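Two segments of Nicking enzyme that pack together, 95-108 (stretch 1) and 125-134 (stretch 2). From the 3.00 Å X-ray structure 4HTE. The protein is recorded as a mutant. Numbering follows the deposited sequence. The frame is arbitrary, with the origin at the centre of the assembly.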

# COMPACT_ATOMS: atom_id res chain seq x y z
N PHE A 95 25.68 16.69 -4.65
CA PHE A 95 25.54 15.80 -5.79
C PHE A 95 24.84 16.47 -6.96
O PHE A 95 25.24 16.31 -8.11
CB PHE A 95 24.76 14.55 -5.38
CG PHE A 95 24.49 13.61 -6.52
CD1 PHE A 95 23.39 13.80 -7.34
CD2 PHE A 95 25.33 12.54 -6.78
CE1 PHE A 95 23.13 12.95 -8.39
CE2 PHE A 95 25.07 11.68 -7.83
CZ PHE A 95 23.97 11.88 -8.63
N PHE A 96 23.78 17.23 -6.67
CA PHE A 96 22.99 17.86 -7.71
C PHE A 96 23.73 19.01 -8.38
O PHE A 96 23.80 19.08 -9.61
CB PHE A 96 21.65 18.35 -7.15
CG PHE A 96 20.53 17.36 -7.33
CD1 PHE A 96 20.38 16.29 -6.47
CD2 PHE A 96 19.63 17.50 -8.38
CE1 PHE A 96 19.35 15.38 -6.64
CE2 PHE A 96 18.60 16.60 -8.56
CZ PHE A 96 18.46 15.54 -7.68
N ASP A 97 24.27 19.92 -7.58
CA ASP A 97 25.04 21.04 -8.12
C ASP A 97 26.12 20.51 -9.07
O ASP A 97 26.38 21.09 -10.12
CB ASP A 97 25.69 21.85 -7.00
CG ASP A 97 24.67 22.36 -5.99
OD1 ASP A 97 23.49 22.50 -6.36
OD2 ASP A 97 25.07 22.63 -4.84
N LYS A 98 26.74 19.40 -8.68
CA LYS A 98 27.86 18.83 -9.43
C LYS A 98 27.41 18.12 -10.71
O LYS A 98 28.06 18.23 -11.74
CB LYS A 98 28.63 17.85 -8.55
CG LYS A 98 29.17 18.45 -7.26
CD LYS A 98 30.69 18.55 -7.27
CE LYS A 98 31.24 18.74 -5.87
NZ LYS A 98 32.72 18.53 -5.81
N ASN A 99 26.29 17.40 -10.63
CA ASN A 99 25.87 16.52 -11.72
C ASN A 99 24.59 16.96 -12.42
O ASN A 99 24.50 16.92 -13.65
CB ASN A 99 25.73 15.09 -11.19
CG ASN A 99 27.02 14.56 -10.60
OD1 ASN A 99 27.10 14.27 -9.41
ND2 ASN A 99 28.04 14.42 -11.44
N TYR A 100 23.59 17.37 -11.64
CA TYR A 100 22.32 17.82 -12.19
C TYR A 100 21.96 19.21 -11.66
O TYR A 100 21.01 19.35 -10.89
CB TYR A 100 21.20 16.84 -11.84
CG TYR A 100 21.38 15.46 -12.45
CD1 TYR A 100 20.72 15.11 -13.62
CD2 TYR A 100 22.21 14.52 -11.86
CE1 TYR A 100 20.87 13.86 -14.17
CE2 TYR A 100 22.37 13.26 -12.41
CZ TYR A 100 21.70 12.94 -13.57
OH TYR A 100 21.86 11.69 -14.13
N PRO A 101 22.72 20.23 -12.08
CA PRO A 101 22.55 21.60 -11.58
C PRO A 101 21.30 22.30 -12.12
O PRO A 101 20.65 23.04 -11.39
CB PRO A 101 23.81 22.31 -12.07
CG PRO A 101 24.21 21.56 -13.29
CD PRO A 101 23.82 20.13 -13.05
N ASP A 102 20.98 22.05 -13.39
CA ASP A 102 19.82 22.68 -14.03
C ASP A 102 18.51 22.13 -13.47
O ASP A 102 17.46 22.76 -13.60
CB ASP A 102 19.85 22.46 -15.55
CG ASP A 102 21.03 23.14 -16.23
OD1 ASP A 102 21.36 24.29 -15.87
OD2 ASP A 102 21.62 22.53 -17.14
N GLN A 103 18.58 20.95 -12.86
CA GLN A 103 17.39 20.27 -12.34
C GLN A 103 17.31 20.38 -10.82
O GLN A 103 16.37 19.87 -10.21
CB GLN A 103 17.44 18.79 -12.73
CG GLN A 103 16.11 18.21 -13.19
CD GLN A 103 15.77 18.59 -14.61
OE1 GLN A 103 16.03 19.71 -15.05
NE2 GLN A 103 15.19 17.65 -15.35
N SER A 104 18.29 21.05 -10.22
CA SER A 104 18.41 21.09 -8.76
C SER A 104 17.23 21.76 -8.06
O SER A 104 16.98 21.51 -6.88
CB SER A 104 19.71 21.80 -8.37
OG SER A 104 19.88 21.84 -6.97
N LEU A 105 16.50 22.61 -8.78
CA LEU A 105 15.36 23.31 -8.19
C LEU A 105 14.05 22.59 -8.50
O LEU A 105 12.99 22.98 -8.00
CB LEU A 105 15.30 24.76 -8.70
CG LEU A 105 14.11 25.59 -8.22
CD1 LEU A 105 14.15 25.76 -6.71
CD2 LEU A 105 14.09 26.95 -8.91
N ASN A 106 14.12 21.54 -9.31
CA ASN A 106 12.93 20.86 -9.80
C ASN A 106 12.45 19.72 -8.88
O ASN A 106 11.41 19.12 -9.12
CB ASN A 106 13.19 20.30 -11.21
CG ASN A 106 12.24 20.86 -12.26
OD1 ASN A 106 11.51 21.82 -12.01
ND2 ASN A 106 12.26 20.27 -13.45
N TYR A 107 13.22 19.44 -7.82
CA TYR A 107 12.90 18.32 -6.93
C TYR A 107 13.03 18.72 -5.46
O TYR A 107 13.75 19.66 -5.13
CB TYR A 107 13.79 17.12 -7.23
CG TYR A 107 13.60 16.57 -8.63
CD1 TYR A 107 12.40 15.97 -9.00
CD2 TYR A 107 14.61 16.66 -9.57
CE1 TYR A 107 12.22 15.47 -10.27
CE2 TYR A 107 14.44 16.16 -10.85
CZ TYR A 107 13.24 15.57 -11.20
OH TYR A 107 13.07 15.08 -12.47
N SER A 108 12.33 18.00 -4.59
CA SER A 108 12.33 18.29 -3.17
C SER A 108 13.53 17.65 -2.48
O SER A 108 14.17 16.76 -3.04
CB SER A 108 11.04 17.77 -2.52
OG SER A 108 10.99 16.35 -2.58
N VAL A 125 26.58 4.59 -14.61
CA VAL A 125 26.40 5.84 -15.35
C VAL A 125 25.43 6.74 -14.58
O VAL A 125 25.18 6.52 -13.40
CB VAL A 125 25.85 5.59 -16.76
N LEU A 126 24.89 7.74 -15.26
CA LEU A 126 23.96 8.67 -14.63
C LEU A 126 22.64 8.72 -15.41
O LEU A 126 22.64 8.71 -16.64
CB LEU A 126 24.57 10.07 -14.55
CG LEU A 126 25.91 10.17 -13.81
CD1 LEU A 126 26.44 11.59 -13.86
CD2 LEU A 126 25.77 9.70 -12.36
N PRO A 127 21.53 8.77 -14.68
CA PRO A 127 20.21 8.76 -15.28
C PRO A 127 20.14 9.66 -16.52
O PRO A 127 20.08 9.17 -17.65
CB PRO A 127 19.31 9.32 -14.17
N ALA A 128 20.15 10.97 -16.30
CA ALA A 128 20.08 11.99 -17.36
C ALA A 128 18.71 12.66 -17.42
O ALA A 128 17.73 12.06 -17.85
CB ALA A 128 20.44 11.40 -18.72
N ASN A 129 18.66 13.93 -17.01
CA ASN A 129 17.43 14.71 -16.98
C ASN A 129 16.15 13.88 -17.07
O ASN A 129 15.45 13.69 -16.07
CB ASN A 129 17.44 15.75 -18.10
CG ASN A 129 18.38 16.91 -17.81
OD1 ASN A 129 19.44 16.73 -17.21
ND2 ASN A 129 17.99 18.11 -18.23
N ASN A 130 15.85 13.39 -18.27
CA ASN A 130 14.62 12.63 -18.51
C ASN A 130 14.52 11.41 -17.60
O ASN A 130 13.47 11.14 -17.02
CB ASN A 130 14.54 12.20 -19.97
N GLU A 131 15.61 10.66 -17.50
CA GLU A 131 15.64 9.45 -16.69
C GLU A 131 15.50 9.77 -15.20
O GLU A 131 15.07 8.92 -14.42
CB GLU A 131 16.94 8.68 -16.93
N LEU A 132 15.85 11.00 -14.81
CA LEU A 132 15.78 11.40 -13.41
C LEU A 132 14.34 11.58 -12.94
O LEU A 132 14.06 11.58 -11.75
CB LEU A 132 16.56 12.70 -13.19
CG LEU A 132 17.26 12.80 -11.84
CD1 LEU A 132 18.43 11.83 -11.77
CD2 LEU A 132 17.72 14.23 -11.58
N GLU A 133 13.43 11.73 -13.90
CA GLU A 133 12.01 11.82 -13.58
C GLU A 133 11.45 10.46 -13.19
O GLU A 133 10.59 10.35 -12.32
CB GLU A 133 11.23 12.40 -14.77
CG GLU A 133 9.75 12.03 -14.81
CD GLU A 133 8.98 12.54 -13.61
OE1 GLU A 133 9.61 12.98 -12.63
OE2 GLU A 133 7.73 12.51 -13.65
N ASP A 134 11.94 9.41 -13.85
CA ASP A 134 11.46 8.05 -13.62
C ASP A 134 11.83 7.53 -12.24
O ASP A 134 11.04 6.85 -11.59
CB ASP A 134 12.03 7.11 -14.69
CG ASP A 134 11.26 7.18 -16.00
OD1 ASP A 134 10.01 7.24 -15.95
OD2 ASP A 134 11.90 7.17 -17.07

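A leucine methyl group set among aromatic rings is a common way of joining two chain segments, and this small contact in the nicking enzyme is a compact example. Its apolar centre is Leu132, whose CD2 approaches three rings of the first stretch. It lies over one face of Tyr100, 4.1 Å from the ring centroid and 25° off the normal, a CH-pi arrangement that places the methyl carbon above the ring face. The same CD2 is 3.9 Å from Phe96 CE2 and 3.9 Å from Tyr107 CE2, but it meets both of these rings obliquely.

Tyr100, just past the end of its helix, carries the contact from this centre to its polar edge. Its ring passes the side chain of Leu126, with CZ 4.2 Å from CB, and its hydroxyl reaches the backbone beyond. There Ala128 N donates a hydrogen bond to Tyr100 OH, at 2.9 Å and with a bent N-H...O angle of 131°. Pro127 N is almost as near, 3.0 Å from Tyr100 OH, yet a proline nitrogen has no hydrogen to share, so proximity alone makes no bond. Two further contacts involve no hydrogen bond between the atoms concerned: Gln103 NE2 packs 4.0 Å from Asn129 CB, and Tyr107 OH rests 3.6 Å from Glu133 CA.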